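Local coordinates for protein 3-phytase (PDB 2WNH) that probably hydrolyses phytate (inositol hexakisphosphate) and perhaps sugar phosphates, as a member of the histidine acid phosphatase family, at residues H59-E70 against L348-A356; L336-G344 against P359-Q367. The protein carries 3 engineered substitutions. All coordinates share one frame; numbering follows the deposited sequence.

Contact 1 (H59-E70 against L348-A356); sequences HGYAAVVNKGRE and LRRLQTPDA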
loop_
_atom_site.group_PDB
_atom_site.type_symbol
_atom_site.label_atom_id
_atom_site.label_comp_id
_atom_site.label_asym_id
_atom_site.label_seq_id
_atom_site.Cartn_x
_atom_site.Cartn_y
_atom_site.Cartn_z
ATOM N N HIS B 59 -14.329 18.041 -9.607
ATOM C CA HIS B 59 -15.258 17.082 -9.027
ATOM C C HIS B 59 -15.657 16.023 -10.078
ATOM O O HIS B 59 -15.736 14.805 -9.788
ATOM C CB HIS B 59 -16.477 17.836 -8.484
ATOM C CG HIS B 59 -17.521 16.965 -7.852
ATOM N ND1 HIS B 59 -17.709 16.923 -6.486
ATOM C CD2 HIS B 59 -18.469 16.153 -8.391
ATOM C CE1 HIS B 59 -18.721 16.111 -6.212
ATOM N NE2 HIS B 59 -19.200 15.635 -7.350
ATOM N N GLY B 60 -15.861 16.490 -11.309
ATOM C CA GLY B 60 -16.120 15.585 -12.445
ATOM C C GLY B 60 -14.989 14.592 -12.645
ATOM O O GLY B 60 -15.238 13.400 -12.831
ATOM N N TYR B 61 -13.749 15.076 -12.625
ATOM C CA TYR B 61 -12.591 14.171 -12.767
ATOM C C TYR B 61 -12.607 13.143 -11.628
ATOM O O TYR B 61 -12.473 11.938 -11.878
ATOM C CB TYR B 61 -11.303 14.988 -12.728
ATOM C CG TYR B 61 -10.073 14.248 -13.187
ATOM C CD1 TYR B 61 -9.401 13.371 -12.331
ATOM C CD2 TYR B 61 -9.564 14.435 -14.484
ATOM C CE1 TYR B 61 -8.253 12.703 -12.751
ATOM C CE2 TYR B 61 -8.409 13.746 -14.921
ATOM C CZ TYR B 61 -7.765 12.893 -14.025
ATOM O OH TYR B 61 -6.652 12.202 -14.422
ATOM N N ALA B 62 -12.772 13.613 -10.385
ATOM C CA ALA B 62 -12.798 12.718 -9.217
ATOM C C ALA B 62 -13.871 11.641 -9.317
ATOM O O ALA B 62 -13.610 10.493 -9.024
ATOM C CB ALA B 62 -12.955 13.509 -7.922
ATOM N N ALA B 63 -15.079 12.010 -9.752
ATOM C CA ALA B 63 -16.146 11.026 -9.918
ATOM C C ALA B 63 -15.819 9.987 -10.989
ATOM O O ALA B 63 -16.131 8.812 -10.824
ATOM C CB ALA B 63 -17.463 11.721 -10.241
ATOM N N VAL B 64 -15.181 10.438 -12.071
ATOM C CA VAL B 64 -14.771 9.527 -13.153
ATOM C C VAL B 64 -13.648 8.592 -12.667
ATOM O O VAL B 64 -13.697 7.379 -12.920
ATOM C CB VAL B 64 -14.422 10.278 -14.458
ATOM C CG1 VAL B 64 -13.862 9.300 -15.501
ATOM C CG2 VAL B 64 -15.694 10.917 -15.041
ATOM N N VAL B 65 -12.667 9.132 -11.931
ATOM C CA VAL B 65 -11.652 8.266 -11.316
ATOM C C VAL B 65 -12.291 7.156 -10.476
ATOM O O VAL B 65 -11.850 5.984 -10.545
ATOM C CB VAL B 65 -10.639 9.075 -10.437
ATOM C CG1 VAL B 65 -9.735 8.132 -9.548
ATOM C CG2 VAL B 65 -9.738 9.988 -11.321
ATOM N N ASN B 66 -13.318 7.503 -9.691
ATOM C CA ASN B 66 -13.971 6.496 -8.811
ATOM C C ASN B 66 -14.552 5.339 -9.625
ATOM O O ASN B 66 -14.363 4.161 -9.314
ATOM C CB ASN B 66 -15.092 7.114 -7.967
ATOM C CG ASN B 66 -14.585 8.053 -6.862
ATOM O OD1 ASN B 66 -15.342 8.892 -6.373
ATOM N ND2 ASN B 66 -13.344 7.918 -6.472
ATOM N N LYS B 67 -15.243 5.677 -10.702
ATOM C CA LYS B 67 -15.786 4.653 -11.591
ATOM C C LYS B 67 -14.659 3.834 -12.264
ATOM O O LYS B 67 -14.727 2.594 -12.282
ATOM C CB LYS B 67 -16.714 5.337 -12.611
ATOM C CG LYS B 67 -17.457 4.384 -13.576
ATOM C CD LYS B 67 -16.631 4.161 -14.806
ATOM C CE LYS B 67 -17.418 3.425 -15.889
ATOM N NZ LYS B 67 -16.530 3.455 -17.117
ATOM N N GLY B 68 -13.632 4.513 -12.790
ATOM C CA GLY B 68 -12.500 3.842 -13.441
ATOM C C GLY B 68 -11.772 2.887 -12.479
ATOM O O GLY B 68 -11.347 1.796 -12.869
ATOM N N ARG B 69 -11.624 3.299 -11.234
ATOM C CA ARG B 69 -10.909 2.476 -10.243
ATOM C C ARG B 69 -11.651 1.176 -9.984
ATOM O O ARG B 69 -11.058 0.090 -10.040
ATOM C CB ARG B 69 -10.737 3.227 -8.914
ATOM C CG ARG B 69 -10.040 2.384 -7.829
ATOM C CD ARG B 69 -9.918 3.101 -6.481
ATOM N NE ARG B 69 -9.395 4.479 -6.533
ATOM C CZ ARG B 69 -8.338 4.892 -7.229
ATOM N NH1 ARG B 69 -7.667 4.060 -8.030
ATOM N NH2 ARG B 69 -7.977 6.173 -7.162
ATOM N N GLU B 70 -12.956 1.274 -9.749
ATOM C CA GLU B 70 -13.748 0.060 -9.499
ATOM C C GLU B 70 -13.790 -0.826 -10.760
ATOM O O GLU B 70 -13.725 -2.052 -10.658
ATOM C CB GLU B 70 -15.138 0.436 -9.000
ATOM C CG GLU B 70 -15.120 1.257 -7.702
ATOM C CD GLU B 70 -14.480 0.529 -6.516
ATOM O OE1 GLU B 70 -14.605 -0.716 -6.423
ATOM O OE2 GLU B 70 -13.874 1.213 -5.661
ATOM N N LEU B 348 -23.128 10.724 -7.215
ATOM C CA LEU B 348 -22.251 11.666 -7.928
ATOM C C LEU B 348 -21.970 12.871 -7.043
ATOM O O LEU B 348 -20.824 13.262 -6.888
ATOM C CB LEU B 348 -22.893 12.126 -9.241
ATOM C CG LEU B 348 -22.897 11.046 -10.315
ATOM C CD1 LEU B 348 -23.848 11.469 -11.451
ATOM C CD2 LEU B 348 -21.498 10.742 -10.871
ATOM N N ARG B 349 -23.027 13.437 -6.444
ATOM C CA ARG B 349 -22.876 14.600 -5.582
ATOM C C ARG B 349 -21.917 14.312 -4.424
ATOM O O ARG B 349 -21.106 15.174 -4.059
ATOM C CB ARG B 349 -24.239 15.053 -5.049
ATOM C CG ARG B 349 -24.182 16.380 -4.280
ATOM C CD ARG B 349 -25.574 16.918 -3.996
ATOM N NE ARG B 349 -25.524 18.154 -3.207
ATOM C CZ ARG B 349 -25.391 19.386 -3.699
ATOM N NH1 ARG B 349 -25.301 19.592 -5.015
ATOM N NH2 ARG B 349 -25.375 20.435 -2.866
ATOM N N ARG B 350 -22.003 13.102 -3.876
ATOM C CA ARG B 350 -21.207 12.707 -2.688
ATOM C C ARG B 350 -19.826 12.121 -3.019
ATOM O O ARG B 350 -19.057 11.772 -2.107
ATOM C CB ARG B 350 -22.007 11.711 -1.835
ATOM C CG ARG B 350 -23.325 12.288 -1.243
ATOM C CD ARG B 350 -24.150 11.175 -0.610
ATOM N NE ARG B 350 -23.332 10.463 0.379
ATOM C CZ ARG B 350 -23.207 10.817 1.657
ATOM N NH1 ARG B 350 -23.863 11.865 2.138
ATOM N NH2 ARG B 350 -22.428 10.110 2.461
ATOM N N LEU B 351 -19.498 12.017 -4.306
ATOM C CA LEU B 351 -18.279 11.307 -4.745
ATOM C C LEU B 351 -18.178 9.927 -4.091
ATOM O O LEU B 351 -17.092 9.502 -3.638
ATOM C CB LEU B 351 -17.018 12.145 -4.502
ATOM C CG LEU B 351 -16.906 13.424 -5.348
ATOM C CD1 LEU B 351 -15.662 14.201 -4.981
ATOM C CD2 LEU B 351 -16.893 13.076 -6.861
ATOM N N GLN B 352 -19.316 9.231 -4.068
ATOM C CA GLN B 352 -19.368 7.865 -3.544
ATOM C C GLN B 352 -18.656 6.904 -4.494
ATOM O O GLN B 352 -18.931 6.902 -5.684
ATOM C CB GLN B 352 -20.831 7.428 -3.382
ATOM C CG GLN B 352 -21.025 5.950 -3.013
ATOM C CD GLN B 352 -20.495 5.650 -1.627
ATOM O OE1 GLN B 352 -20.888 6.300 -0.658
ATOM N NE2 GLN B 352 -19.566 4.700 -1.531
ATOM N N THR B 353 -17.765 6.052 -3.986
ATOM C CA THR B 353 -17.199 5.041 -4.884
ATOM C C THR B 353 -18.206 3.928 -5.123
ATOM O O THR B 353 -18.825 3.462 -4.166
ATOM C CB THR B 353 -15.923 4.387 -4.349
ATOM O OG1 THR B 353 -15.214 5.322 -3.535
ATOM C CG2 THR B 353 -15.049 3.979 -5.545
ATOM N N PRO B 354 -18.364 3.496 -6.394
ATOM C CA PRO B 354 -19.289 2.412 -6.711
ATOM C C PRO B 354 -18.698 1.073 -6.342
ATOM O O PRO B 354 -18.408 0.256 -7.232
ATOM C CB PRO B 354 -19.455 2.503 -8.228
ATOM C CG PRO B 354 -18.263 3.212 -8.730
ATOM C CD PRO B 354 -17.680 4.018 -7.596
ATOM N N ASP B 355 -18.525 0.872 -5.038
ATOM C CA ASP B 355 -18.130 -0.403 -4.460
ATOM C C ASP B 355 -19.326 -1.347 -4.337
ATOM O O ASP B 355 -20.458 -0.990 -4.671
ATOM C CB ASP B 355 -17.481 -0.190 -3.075
ATOM C CG ASP B 355 -18.442 0.424 -2.036
ATOM O OD1 ASP B 355 -19.678 0.363 -2.187
ATOM O OD2 ASP B 355 -17.941 0.977 -1.030
ATOM N N ALA B 356 -19.075 -2.548 -3.822
ATOM C CA ALA B 356 -20.126 -3.557 -3.651
ATOM C C ALA B 356 -21.403 -3.067 -2.930
ATOM O O ALA B 356 -22.489 -3.589 -3.178
ATOM C CB ALA B 356 -19.545 -4.809 -2.967
HETATM O O HOH W 1 -17.394 -2.596 -6.744
#
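With chi1 at -180° the imidazole of His59 swings beside its own carbonyl carbon and meets Leu351, whose CG takes the position opposite the carbonyl carbon (chi1 -67°) and carries both methyls up to the ring. Leu351 CD2 lies over one face, 3.6 Å from the His59 ring centroid and only 16° off the ring normal, which qualifies as a CH-pi contact. His59 NE2 donates to Leu348 O at 2.9 Å, while ND1 is hydrogen-bonded to Asp110 of the second subunit, so both ring nitrogens are engaged, which should hold the ring's rotation. Leu351 N reaches the same Leu348 O from the opposite face of its carbonyl plane. Leu351 has a positive phi and ends helix 345-349 in a Schellman motif; the loop that follows runs along helix 58-77 of this histidine acid phosphatase. Leu351 CD2 also packs against Ala63 CB at 3.7 Å, and Ala62 CB meets Leu351 CD1 at 4.1 Å. One turn on, Pro354, the centre of an inverse gamma turn, lays its CD 3.7 Å from Asn66 O and its CG against Lys67 CA. Glu70 crosses Thr353 at about a right angle: Thr353 CG2 and Pro354 O each lie 3.5 Å from Glu70 CG. A water donates to Pro354 O at 3.1 Å and, weakly, to Glu70 OE1.

Contact 2 (L336-G344 against P359-Q367); sequences LRVYFQAQG and PMLRQEWRQ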
loop_
_atom_site.group_PDB
_atom_site.type_symbol
_atom_site.label_atom_id
_atom_site.label_comp_id
_atom_site.label_asym_id
_atom_site.label_seq_id
_atom_site.Cartn_x
_atom_site.Cartn_y
_atom_site.Cartn_z
ATOM N N LEU B 336 -22.494 -12.167 -26.454
ATOM C CA LEU B 336 -22.350 -10.741 -26.259
ATOM C C LEU B 336 -23.193 -10.319 -25.057
ATOM O O LEU B 336 -24.292 -10.827 -24.861
ATOM C CB LEU B 336 -22.801 -10.012 -27.528
ATOM C CG LEU B 336 -22.554 -8.511 -27.592
ATOM C CD1 LEU B 336 -21.060 -8.229 -27.697
ATOM C CD2 LEU B 336 -23.318 -7.887 -28.765
ATOM N N ARG B 337 -22.639 -9.424 -24.238
ATOM C CA ARG B 337 -23.381 -8.734 -23.184
ATOM C C ARG B 337 -23.373 -7.251 -23.519
ATOM O O ARG B 337 -22.342 -6.703 -23.931
ATOM C CB ARG B 337 -22.702 -8.985 -21.833
ATOM C CG ARG B 337 -23.352 -8.268 -20.685
ATOM C CD ARG B 337 -22.749 -8.709 -19.385
ATOM N NE ARG B 337 -23.379 -8.013 -18.278
ATOM C CZ ARG B 337 -22.714 -7.384 -17.319
ATOM N NH1 ARG B 337 -21.383 -7.341 -17.338
ATOM N NH2 ARG B 337 -23.393 -6.793 -16.345
ATOM N N VAL B 338 -24.526 -6.591 -23.358
ATOM C CA VAL B 338 -24.668 -5.197 -23.764
ATOM C C VAL B 338 -25.375 -4.486 -22.622
ATOM O O VAL B 338 -26.433 -4.929 -22.168
ATOM C CB VAL B 338 -25.541 -5.091 -25.049
ATOM C CG1 VAL B 338 -25.719 -3.636 -25.433
ATOM C CG2 VAL B 338 -24.905 -5.867 -26.172
ATOM N N TYR B 339 -24.791 -3.398 -22.113
ATOM C CA TYR B 339 -25.457 -2.707 -21.007
ATOM C C TYR B 339 -25.125 -1.234 -20.943
ATOM O O TYR B 339 -24.169 -0.776 -21.579
ATOM C CB TYR B 339 -25.167 -3.389 -19.654
ATOM C CG TYR B 339 -23.716 -3.489 -19.268
ATOM C CD1 TYR B 339 -22.949 -4.568 -19.680
ATOM C CD2 TYR B 339 -23.122 -2.513 -18.462
ATOM C CE1 TYR B 339 -21.621 -4.675 -19.316
ATOM C CE2 TYR B 339 -21.773 -2.617 -18.072
ATOM C CZ TYR B 339 -21.038 -3.698 -18.523
ATOM O OH TYR B 339 -19.713 -3.883 -18.164
ATOM N N PHE B 340 -25.940 -0.497 -20.193
ATOM C CA PHE B 340 -25.694 0.894 -19.933
ATOM C C PHE B 340 -25.535 1.042 -18.428
ATOM O O PHE B 340 -26.274 0.418 -17.660
ATOM C CB PHE B 340 -26.858 1.771 -20.411
ATOM C CG PHE B 340 -26.640 3.240 -20.147
ATOM C CD1 PHE B 340 -25.668 3.958 -20.849
ATOM C CD2 PHE B 340 -27.378 3.901 -19.166
ATOM C CE1 PHE B 340 -25.430 5.309 -20.591
ATOM C CE2 PHE B 340 -27.146 5.271 -18.914
ATOM C CZ PHE B 340 -26.175 5.964 -19.624
ATOM N N GLN B 341 -24.544 1.824 -18.017
ATOM C CA GLN B 341 -24.275 2.015 -16.593
ATOM C C GLN B 341 -24.058 3.479 -16.248
ATOM O O GLN B 341 -23.496 4.225 -17.056
ATOM C CB GLN B 341 -23.053 1.173 -16.163
ATOM C CG GLN B 341 -21.731 1.672 -16.739
ATOM C CD GLN B 341 -20.567 0.755 -16.396
ATOM O OE1 GLN B 341 -20.506 0.204 -15.301
ATOM N NE2 GLN B 341 -19.652 0.578 -17.341
ATOM N N ALA B 342 -24.467 3.851 -15.028
ATOM C CA ALA B 342 -24.277 5.209 -14.468
ATOM C C ALA B 342 -24.278 5.194 -12.949
ATOM O O ALA B 342 -24.715 4.238 -12.334
ATOM C CB ALA B 342 -25.410 6.137 -14.939
ATOM N N GLN B 343 -23.831 6.284 -12.352
ATOM C CA GLN B 343 -24.079 6.478 -10.929
ATOM C C GLN B 343 -25.327 7.316 -10.737
ATOM O O GLN B 343 -25.631 8.183 -11.562
ATOM C CB GLN B 343 -22.902 7.185 -10.277
ATOM C CG GLN B 343 -21.676 6.292 -10.149
ATOM C CD GLN B 343 -20.719 6.814 -9.084
ATOM O OE1 GLN B 343 -20.713 6.343 -7.919
ATOM N NE2 GLN B 343 -19.916 7.783 -9.460
ATOM N N GLY B 344 -26.000 7.090 -9.620
ATOM C CA GLY B 344 -27.152 7.928 -9.200
ATOM C C GLY B 344 -26.779 9.365 -8.835
ATOM O O GLY B 344 -25.606 9.697 -8.635
ATOM N N PRO B 359 -23.563 0.091 -5.633
ATOM C CA PRO B 359 -23.116 -0.367 -6.934
ATOM C C PRO B 359 -23.568 0.595 -8.036
ATOM O O PRO B 359 -24.508 1.390 -7.840
ATOM C CB PRO B 359 -23.803 -1.735 -7.076
ATOM C CG PRO B 359 -25.035 -1.610 -6.306
ATOM C CD PRO B 359 -24.699 -0.710 -5.135
ATOM N N MET B 360 -22.871 0.543 -9.163
ATOM C CA MET B 360 -23.326 1.246 -10.360
ATOM C C MET B 360 -24.765 0.839 -10.649
ATOM O O MET B 360 -25.146 -0.320 -10.447
ATOM C CB MET B 360 -22.465 0.877 -11.570
ATOM C CG MET B 360 -21.026 1.294 -11.453
ATOM S SD MET B 360 -20.842 3.092 -11.598
ATOM C CE MET B 360 -21.166 3.385 -13.331
ATOM N N LEU B 361 -25.552 1.801 -11.122
ATOM C CA LEU B 361 -26.853 1.515 -11.709
ATOM C C LEU B 361 -26.628 0.930 -13.097
ATOM O O LEU B 361 -25.800 1.442 -13.840
ATOM C CB LEU B 361 -27.664 2.797 -11.812
ATOM C CG LEU B 361 -27.837 3.549 -10.484
ATOM C CD1 LEU B 361 -28.595 4.867 -10.714
ATOM C CD2 LEU B 361 -28.516 2.686 -9.414
ATOM N N ARG B 362 -27.350 -0.134 -13.450
ATOM C CA ARG B 362 -27.102 -0.789 -14.720
ATOM C C ARG B 362 -28.377 -1.364 -15.328
ATOM O O ARG B 362 -29.253 -1.866 -14.592
ATOM C CB ARG B 362 -26.081 -1.924 -14.506
ATOM C CG ARG B 362 -25.483 -2.481 -15.779
ATOM C CD ARG B 362 -24.367 -3.507 -15.498
ATOM N NE ARG B 362 -23.543 -3.158 -14.341
ATOM C CZ ARG B 362 -23.616 -3.767 -13.157
ATOM N NH1 ARG B 362 -24.461 -4.774 -12.967
ATOM N NH2 ARG B 362 -22.832 -3.373 -12.166
ATOM N N GLN B 363 -28.482 -1.295 -16.658
ATOM C CA GLN B 363 -29.539 -2.008 -17.364
ATOM C C GLN B 363 -28.968 -2.743 -18.565
ATOM O O GLN B 363 -28.220 -2.187 -19.368
ATOM C CB GLN B 363 -30.666 -1.062 -17.799
ATOM C CG GLN B 363 -31.836 -1.828 -18.415
ATOM C CD GLN B 363 -33.096 -0.980 -18.545
ATOM O OE1 GLN B 363 -33.315 -0.011 -17.787
ATOM N NE2 GLN B 363 -33.947 -1.355 -19.501
ATOM N N GLU B 364 -29.309 -4.019 -18.669
ATOM C CA GLU B 364 -28.803 -4.808 -19.777
ATOM C C GLU B 364 -29.815 -4.908 -20.911
ATOM O O GLU B 364 -31.019 -4.996 -20.665
ATOM C CB GLU B 364 -28.491 -6.227 -19.273
ATOM C CG GLU B 364 -27.483 -6.304 -18.138
ATOM C CD GLU B 364 -27.276 -7.742 -17.699
ATOM O OE1 GLU B 364 -28.259 -8.361 -17.156
ATOM O OE2 GLU B 364 -26.147 -8.256 -17.909
ATOM N N TRP B 365 -29.321 -4.893 -22.143
ATOM C CA TRP B 365 -30.111 -5.206 -23.341
ATOM C C TRP B 365 -30.315 -6.711 -23.433
ATOM O O TRP B 365 -29.463 -7.495 -22.984
ATOM C CB TRP B 365 -29.348 -4.706 -24.575
ATOM C CG TRP B 365 -29.958 -5.041 -25.892
ATOM C CD1 TRP B 365 -30.896 -4.310 -26.579
ATOM C CD2 TRP B 365 -29.641 -6.168 -26.725
ATOM N NE1 TRP B 365 -31.203 -4.935 -27.776
ATOM C CE2 TRP B 365 -30.444 -6.070 -27.889
ATOM C CE3 TRP B 365 -28.765 -7.260 -26.595
ATOM C CZ2 TRP B 365 -30.388 -7.011 -28.912
ATOM C CZ3 TRP B 365 -28.738 -8.202 -27.602
ATOM C CH2 TRP B 365 -29.536 -8.072 -28.748
ATOM N N ARG B 366 -31.424 -7.122 -24.029
ATOM C CA ARG B 366 -31.676 -8.538 -24.271
ATOM C C ARG B 366 -32.617 -8.728 -25.455
ATOM O O ARG B 366 -33.284 -7.791 -25.898
ATOM C CB ARG B 366 -32.252 -9.221 -23.029
ATOM C CG ARG B 366 -33.598 -8.664 -22.572
ATOM C CD ARG B 366 -34.315 -9.652 -21.637
ATOM N NE ARG B 366 -34.577 -10.914 -22.333
ATOM C CZ ARG B 366 -34.024 -12.090 -22.033
ATOM N NH1 ARG B 366 -33.189 -12.213 -21.004
ATOM N NH2 ARG B 366 -34.331 -13.158 -22.762
ATOM N N GLN B 367 -32.647 -9.955 -25.953
ATOM C CA GLN B 367 -33.599 -10.373 -26.971
ATOM C C GLN B 367 -33.818 -11.859 -26.765
ATOM O O GLN B 367 -33.061 -12.487 -26.024
ATOM C CB GLN B 367 -33.061 -10.065 -28.359
ATOM C CG GLN B 367 -31.825 -10.873 -28.803
ATOM C CD GLN B 367 -31.515 -10.635 -30.277
ATOM O OE1 GLN B 367 -32.280 -9.964 -30.977
ATOM N NE2 GLN B 367 -30.401 -11.183 -30.753
HETATM O O HOH W 2 -26.081 -6.423 -14.704
HETATM O O HOH W 3 -26.772 -8.121 -22.568
HETATM O O HOH W 4 -21.140 -1.857 -13.728
HETATM O O HOH W 5 -24.925 4.471 -8.317
#
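Arg362 reaches across to Tyr339 from a strand that runs antiparallel to 336-342, the two axes 4.7 Å apart at closest approach and their directions 154° apart. Its CB sits near Phe340 O, and CG, anti to the backbone N, continues past that carbonyl to the Tyr339 ring. Arg362 CD comes obliquely to within 3.4 Å of Tyr339 CD2 and also touches Arg337 NH2; NE follows, near Tyr339 CE2. After a bend at chi3, Arg362 CZ ends 5.9 Å from the Tyr339 ring centroid, so any cation-pi attraction is at most weak. Arg362 NH1 donates to a water at 2.9 Å that Arg337 NH2 also reaches, weakly; Arg362 NH2 donates to a second water, which donates to Gln341 OE1, while Gln341 NE2 bonds to Ser320 OG. Beneath these side chains the backbones pair in regular register: Phe340-Gln363 and Ala342-Leu361 are hydrogen-bonded pairs, Tyr339-Glu364 and Gln341-Arg362 non-hydrogen-bonded ones. Trp365 N adds a further bond to Val338 O at 2.9 Å. Beyond the other end, Met360 curls its CE to 3.6 Å from Ala342 C. This ladder adds strand 361-364 to the mixed sheet, whose strand 320-328 pairs with 334-342 as well. Arg337 NE meets Glu364 OE2 at 2.8 Å, 169° at the hydrogen, in the guanidinium plane; Glu364 OE1 bonds to Thr377 OG1. Glu324 forms a second salt bridge with Arg337 NH1, and these two carboxylates probably offset the closeness of Arg337 NH2 and Arg362 NH1, 4.1 Å apart.

Overall arrangement
The centres of contacts 1 and 2 lie about 17 Å apart, yet the two touch: Pro354 CB is 3.7 Å from Met360 SD, and Leu348 packs on the Gln343 side chain. Along the chain their segments alternate, 59-70, then 336-344, 348-356 and 359-367, so strand 334-342, helix 345-349 and strand 361-364 follow in succession. That short run serves both contacts: its strands pair in the mixed sheet, while the helix end and loop between them lie on helix 58-77. The same helix meets contact 2 directly, Lys67 touching Gln341 and Met360. Sheet and helix are thus joined through one continuous piece of chain, and contact 1 also adjoins the second subunit.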